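PDB 4KT7: 2-C-methyl-D-erythritol 4-phosphate cytidylyltransferase from Anaerococcus prevotii, which probably transfers a cytidylyl group from CTP to 2-C-methyl-D-erythritol 4-phosphate, releasing diphosphate, in the non-mevalonate route to isoprenoids. Local coordinates for residues E55-K69 and L72-G84. Numbering follows the deposited sequence.
Sequences EIILVIRKDDEDIIK and LEKYDGNIRYVYG
E55 OE1 takes two N-H groups of R80, from NH1 at 3.0 Å and NH2 at 3.2 Å, both arriving from the same face of the carboxylate, above its plane. A water that also receives N78 ND2 donates to this oxygen, while E55 OE2 is held by S11 OG and the backbone N of D100; R80 NH2 also bonds A98 O. Over one face of the guanidinium sits I57 CD1, 3.3 Å from R80 CZ. The salt bridge ties together the beginnings of the two parallel strands of a beta-alpha-beta unit of the nucleotide-binding, Rossmann-like (GT-A) sheet: strand 55-60, helix 65-73, then strand 79-83, back beside the first. Main-chain bonds zip the strands from I56 N to N78 O as far as G84 N to I60 O (2.7 Å).

On the face carrying I57 and V59, V82 CG2 meets I57 CG2 and V59 CG2. The face of I56, L58, I79 and Y81 looks toward the helix. There L58 CD1 and L72 CD2 meet tip to tip at 3.7 Å, and I68 CG2 touches both L72 CD1 and Y81 CD2. With CG between its backbone N and carbonyl carbon (chi1 65°), Y81 carries its hydroxyl to E65, whose extended chain, CG anti to the backbone N, brings one carboxylate oxygen to each of two tyrosines. Y81 OH donates to the anti lone pair of E65 OE2 (2.6 Å), and Y83 OH donates to E65 OE1 (2.6 Å) on the syn side, 33° out of plane. With an alanine at E65 both tyrosine hydroxyls would probably lose their shared acceptor. K62 lays its aliphatic chain across the Y83 ring, CB 4.1 Å from the centroid and 3° off the normal, and K62 NZ donates to the water that donates to Y83 OH.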
loop_
_atom_site.group_PDB
_atom_site.type_symbol
_atom_site.label_atom_id
_atom_site.label_comp_id
_atom_site.label_asym_id
_atom_site.label_seq_id
_atom_site.Cartn_x
_atom_site.Cartn_y
_atom_site.Cartn_z
ATOM N N GLU A 55 -1.677 11.966 29.561
ATOM C CA GLU A 55 -1.776 10.600 30.077
ATOM C C GLU A 55 -1.782 9.613 28.937
ATOM O O GLU A 55 -2.201 9.943 27.826
ATOM C CB GLU A 55 -3.075 10.400 30.856
ATOM C CG GLU A 55 -4.291 10.226 29.973
ATOM C CD GLU A 55 -5.591 10.031 30.754
ATOM O OE1 GLU A 55 -5.549 9.769 31.983
ATOM O OE2 GLU A 55 -6.662 10.148 30.125
ATOM N N ILE A 56 -1.351 8.386 29.223
ATOM C CA ILE A 56 -1.288 7.337 28.207
ATOM C C ILE A 56 -2.008 6.084 28.702
ATOM O O ILE A 56 -1.677 5.546 29.771
ATOM C CB ILE A 56 0.183 6.963 27.895
ATOM C CG1 ILE A 56 0.962 8.178 27.368
ATOM C CG2 ILE A 56 0.259 5.790 26.899
ATOM C CD1 ILE A 56 2.441 7.856 27.088
ATOM N N ILE A 57 -2.976 5.619 27.917
ATOM C CA ILE A 57 -3.745 4.415 28.232
ATOM C C ILE A 57 -3.376 3.324 27.237
ATOM O O ILE A 57 -3.563 3.494 26.024
ATOM C CB ILE A 57 -5.272 4.645 28.093
ATOM C CG1 ILE A 57 -5.726 5.862 28.898
ATOM C CG2 ILE A 57 -6.042 3.407 28.537
ATOM C CD1 ILE A 57 -5.327 5.824 30.289
ATOM N N LEU A 58 -2.811 2.231 27.745
ATOM C CA LEU A 58 -2.529 1.051 26.936
ATOM C C LEU A 58 -3.731 0.143 26.993
ATOM O O LEU A 58 -4.285 -0.115 28.060
ATOM C CB LEU A 58 -1.329 0.281 27.479
ATOM C CG LEU A 58 0.037 0.901 27.233
ATOM C CD1 LEU A 58 1.061 0.293 28.185
ATOM C CD2 LEU A 58 0.435 0.626 25.802
ATOM N N VAL A 59 -4.152 -0.358 25.849
ATOM C CA VAL A 59 -5.205 -1.353 25.884
ATOM C C VAL A 59 -4.570 -2.686 25.504
ATOM O O VAL A 59 -4.002 -2.826 24.405
ATOM C CB VAL A 59 -6.363 -0.975 24.951
ATOM C CG1 VAL A 59 -7.507 -1.934 25.140
ATOM C CG2 VAL A 59 -6.848 0.469 25.245
ATOM N N ILE A 60 -4.649 -3.656 26.412
ATOM C CA ILE A 60 -3.882 -4.892 26.271
ATOM C C ILE A 60 -4.734 -6.159 26.251
ATOM O O ILE A 60 -5.923 -6.137 26.588
ATOM C CB ILE A 60 -2.851 -5.036 27.407
ATOM C CG1 ILE A 60 -3.561 -5.284 28.740
ATOM C CG2 ILE A 60 -1.964 -3.793 27.476
ATOM C CD1 ILE A 60 -2.633 -5.774 29.876
ATOM N N ARG A 61 -4.111 -7.266 25.861
ATOM C CA ARG A 61 -4.702 -8.574 26.083
ATOM C C ARG A 61 -4.441 -8.954 27.533
ATOM O O ARG A 61 -3.354 -8.693 28.056
ATOM C CB ARG A 61 -4.054 -9.608 25.166
ATOM C CG ARG A 61 -4.354 -9.408 23.698
ATOM C CD ARG A 61 -3.677 -10.488 22.864
ATOM N NE ARG A 61 -3.707 -11.802 23.506
ATOM C CZ ARG A 61 -4.699 -12.681 23.386
ATOM N NH1 ARG A 61 -5.762 -12.388 22.652
ATOM N NH2 ARG A 61 -4.623 -13.852 24.008
ATOM N N LYS A 62 -5.414 -9.581 28.182
ATOM C CA LYS A 62 -5.241 -9.978 29.571
ATOM C C LYS A 62 -4.038 -10.910 29.754
ATOM O O LYS A 62 -3.360 -10.876 30.790
ATOM C CB LYS A 62 -6.517 -10.637 30.113
ATOM C CG LYS A 62 -6.342 -11.181 31.522
ATOM C CD LYS A 62 -7.632 -11.678 32.178
ATOM C CE LYS A 62 -7.292 -12.330 33.525
ATOM N NZ LYS A 62 -8.460 -12.455 34.446
ATOM N N ASP A 63 -3.771 -11.730 28.742
ATOM C CA ASP A 63 -2.690 -12.710 28.807
ATOM C C ASP A 63 -1.293 -12.078 28.819
ATOM O O ASP A 63 -0.312 -12.728 29.217
ATOM C CB ASP A 63 -2.790 -13.691 27.633
ATOM C CG ASP A 63 -4.070 -14.499 27.650
ATOM O OD1 ASP A 63 -4.733 -14.547 28.709
ATOM O OD2 ASP A 63 -4.401 -15.098 26.600
ATOM N N ASP A 64 -1.204 -10.828 28.368
ATOM C CA ASP A 64 0.074 -10.113 28.281
ATOM C C ASP A 64 0.334 -9.236 29.508
ATOM O O ASP A 64 1.315 -8.485 29.534
ATOM C CB ASP A 64 0.095 -9.204 27.049
ATOM C CG ASP A 64 0.275 -9.960 25.739
ATOM O OD1 ASP A 64 0.938 -11.020 25.714
ATOM O OD2 ASP A 64 -0.227 -9.459 24.710
ATOM N N GLU A 65 -0.532 -9.324 30.519
ATOM C CA GLU A 65 -0.486 -8.388 31.648
ATOM C C GLU A 65 0.850 -8.364 32.414
ATOM O O GLU A 65 1.385 -7.295 32.692
ATOM C CB GLU A 65 -1.657 -8.616 32.614
ATOM C CG GLU A 65 -1.674 -7.620 33.774
ATOM C CD GLU A 65 -2.944 -7.683 34.611
ATOM O OE1 GLU A 65 -3.715 -8.661 34.460
ATOM O OE2 GLU A 65 -3.166 -6.755 35.427
ATOM N N ASP A 66 1.393 -9.533 32.734
ATOM C CA ASP A 66 2.655 -9.603 33.471
ATOM C C ASP A 66 3.821 -8.942 32.740
ATOM O O ASP A 66 4.589 -8.189 33.334
ATOM C CB ASP A 66 2.989 -11.055 33.810
ATOM C CG ASP A 66 2.077 -11.618 34.879
ATOM O OD1 ASP A 66 1.691 -10.841 35.783
ATOM O OD2 ASP A 66 1.741 -12.821 34.811
ATOM N N ILE A 67 3.947 -9.225 31.451
ATOM C CA ILE A 67 4.973 -8.586 30.635
ATOM C C ILE A 67 4.670 -7.099 30.440
ATOM O O ILE A 67 5.590 -6.276 30.339
ATOM C CB ILE A 67 5.120 -9.289 29.270
ATOM C CG1 ILE A 67 5.384 -10.780 29.483
ATOM C CG2 ILE A 67 6.232 -8.661 28.454
ATOM C CD1 ILE A 67 6.640 -11.080 30.279
ATOM N N ILE A 68 3.386 -6.746 30.396
ATOM C CA ILE A 68 3.006 -5.335 30.335
ATOM C C ILE A 68 3.466 -4.578 31.578
ATOM O O ILE A 68 3.991 -3.464 31.469
ATOM C CB ILE A 68 1.493 -5.137 30.132
ATOM C CG1 ILE A 68 1.101 -5.528 28.703
ATOM C CG2 ILE A 68 1.109 -3.677 30.340
ATOM C CD1 ILE A 68 1.656 -4.584 27.635
ATOM N N LYS A 69 3.290 -5.186 32.752
ATOM C CA LYS A 69 3.750 -4.590 34.000
ATOM C C LYS A 69 5.265 -4.365 33.996
ATOM O O LYS A 69 5.759 -3.330 34.464
ATOM C CB LYS A 69 3.379 -5.493 35.181
ATOM C CG LYS A 69 1.889 -5.623 35.443
ATOM C CD LYS A 69 1.641 -6.542 36.644
ATOM C CE LYS A 69 0.164 -6.597 37.021
ATOM N NZ LYS A 69 -0.115 -7.545 38.147
ATOM N N LEU A 72 6.122 -1.508 31.822
ATOM C CA LEU A 72 5.682 -0.224 32.376
ATOM C C LEU A 72 6.519 0.292 33.545
ATOM O O LEU A 72 6.475 1.486 33.853
ATOM C CB LEU A 72 4.200 -0.270 32.766
ATOM C CG LEU A 72 3.258 -0.223 31.570
ATOM C CD1 LEU A 72 1.800 -0.164 32.004
ATOM C CD2 LEU A 72 3.604 0.987 30.727
ATOM N N GLU A 73 7.283 -0.588 34.189
ATOM C CA GLU A 73 8.108 -0.171 35.326
ATOM C C GLU A 73 9.180 0.821 34.903
ATOM O O GLU A 73 9.581 1.686 35.677
ATOM C CB GLU A 73 8.778 -1.371 35.992
ATOM C CG GLU A 73 7.831 -2.284 36.730
ATOM C CD GLU A 73 8.562 -3.215 37.668
ATOM O OE1 GLU A 73 9.604 -3.777 37.260
ATOM O OE2 GLU A 73 8.104 -3.372 38.818
ATOM N N LYS A 74 9.647 0.682 33.670
ATOM C CA LYS A 74 10.691 1.554 33.142
ATOM C C LYS A 74 10.184 2.995 32.946
ATOM O O LYS A 74 10.973 3.941 32.872
ATOM C CB LYS A 74 11.273 0.948 31.850
ATOM C CG LYS A 74 11.409 1.901 30.669
ATOM C CD LYS A 74 12.156 1.251 29.497
ATOM C CE LYS A 74 12.367 2.255 28.361
ATOM N NZ LYS A 74 12.970 1.651 27.134
ATOM N N TYR A 75 8.862 3.166 32.907
ATOM C CA TYR A 75 8.282 4.493 32.683
ATOM C C TYR A 75 7.784 5.198 33.953
ATOM O O TYR A 75 7.082 4.606 34.782
ATOM C CB TYR A 75 7.182 4.429 31.618
ATOM C CG TYR A 75 7.677 3.894 30.290
ATOM C CD1 TYR A 75 8.347 4.714 29.390
ATOM C CD2 TYR A 75 7.492 2.569 29.944
ATOM C CE1 TYR A 75 8.811 4.223 28.177
ATOM C CE2 TYR A 75 7.954 2.073 28.739
ATOM C CZ TYR A 75 8.609 2.903 27.859
ATOM O OH TYR A 75 9.061 2.397 26.658
ATOM N N ASP A 76 8.155 6.471 34.084
ATOM C CA ASP A 76 7.756 7.311 35.215
ATOM C C ASP A 76 6.343 7.877 35.060
ATOM O O ASP A 76 5.616 8.049 36.043
ATOM C CB ASP A 76 8.719 8.496 35.356
ATOM C CG ASP A 76 10.176 8.076 35.411
ATOM O OD1 ASP A 76 10.477 7.023 36.015
ATOM O OD2 ASP A 76 11.023 8.809 34.854
ATOM N N GLY A 77 5.972 8.171 33.817
ATOM C CA GLY A 77 4.817 8.999 33.522
ATOM C C GLY A 77 3.448 8.516 33.960
ATOM O O GLY A 77 3.303 7.484 34.626
ATOM N N ASN A 78 2.437 9.296 33.584
ATOM C CA ASN A 78 1.051 8.954 33.850
ATOM C C ASN A 78 0.602 7.927 32.819
ATOM O O ASN A 78 -0.170 8.233 31.896
ATOM C CB ASN A 78 0.178 10.210 33.801
ATOM C CG ASN A 78 -1.231 9.967 34.309
ATOM O OD1 ASN A 78 -1.545 8.891 34.819
ATOM N ND2 ASN A 78 -2.087 10.976 34.180
ATOM N N ILE A 79 1.112 6.709 32.970
ATOM C CA ILE A 79 0.814 5.630 32.039
ATOM C C ILE A 79 0.142 4.479 32.773
ATOM O O ILE A 79 0.645 4.008 33.792
ATOM C CB ILE A 79 2.100 5.096 31.380
ATOM C CG1 ILE A 79 2.871 6.233 30.711
ATOM C CG2 ILE A 79 1.776 4.004 30.372
ATOM C CD1 ILE A 79 3.964 5.752 29.776
ATOM N N ARG A 80 -0.991 4.020 32.260
ATOM C CA ARG A 80 -1.634 2.849 32.843
ATOM C C ARG A 80 -2.260 2.006 31.748
ATOM O O ARG A 80 -2.188 2.358 30.564
ATOM C CB ARG A 80 -2.677 3.264 33.881
ATOM C CG ARG A 80 -3.765 4.156 33.315
ATOM C CD ARG A 80 -4.717 4.680 34.393
ATOM N NE ARG A 80 -5.879 5.320 33.774
ATOM C CZ ARG A 80 -5.934 6.608 33.452
ATOM N NH1 ARG A 80 -4.898 7.396 33.710
ATOM N NH2 ARG A 80 -7.021 7.108 32.871
ATOM N N TYR A 81 -2.872 0.893 32.134
ATOM C CA TYR A 81 -3.459 -0.014 31.154
ATOM C C TYR A 81 -4.837 -0.505 31.558
ATOM O O TYR A 81 -5.146 -0.592 32.757
ATOM C CB TYR A 81 -2.522 -1.205 30.916
ATOM C CG TYR A 81 -2.314 -2.109 32.121
ATOM C CD1 TYR A 81 -3.216 -3.123 32.424
ATOM C CD2 TYR A 81 -1.190 -1.970 32.929
ATOM C CE1 TYR A 81 -3.012 -3.958 33.513
ATOM C CE2 TYR A 81 -0.984 -2.796 34.023
ATOM C CZ TYR A 81 -1.899 -3.787 34.305
ATOM O OH TYR A 81 -1.692 -4.612 35.384
ATOM N N VAL A 82 -5.647 -0.829 30.550
ATOM C CA VAL A 82 -6.919 -1.526 30.729
ATOM C C VAL A 82 -6.955 -2.749 29.814
ATOM O O VAL A 82 -6.181 -2.831 28.849
ATOM C CB VAL A 82 -8.140 -0.612 30.417
ATOM C CG1 VAL A 82 -8.274 0.460 31.492
ATOM C CG2 VAL A 82 -7.994 0.032 29.058
ATOM N N TYR A 83 -7.845 -3.695 30.108
ATOM C CA TYR A 83 -7.984 -4.876 29.262
ATOM C C TYR A 83 -8.755 -4.493 28.002
ATOM O O TYR A 83 -9.701 -3.700 28.058
ATOM C CB TYR A 83 -8.749 -5.993 29.980
ATOM C CG TYR A 83 -8.053 -6.624 31.173
ATOM C CD1 TYR A 83 -6.695 -6.479 31.384
ATOM C CD2 TYR A 83 -8.780 -7.382 32.085
ATOM C CE1 TYR A 83 -6.072 -7.078 32.484
ATOM C CE2 TYR A 83 -8.180 -7.976 33.176
ATOM C CZ TYR A 83 -6.830 -7.827 33.374
ATOM O OH TYR A 83 -6.259 -8.430 34.471
ATOM N N GLY A 84 -8.373 -5.065 26.863
ATOM C CA GLY A 84 -9.104 -4.809 25.630
ATOM C C GLY A 84 -10.277 -5.764 25.471
ATOM O O GLY A 84 -10.650 -6.449 26.414
HETATM O O HOH W 1 -4.882 10.442 34.688
HETATM O O HOH W 2 -7.771 -9.867 35.761
#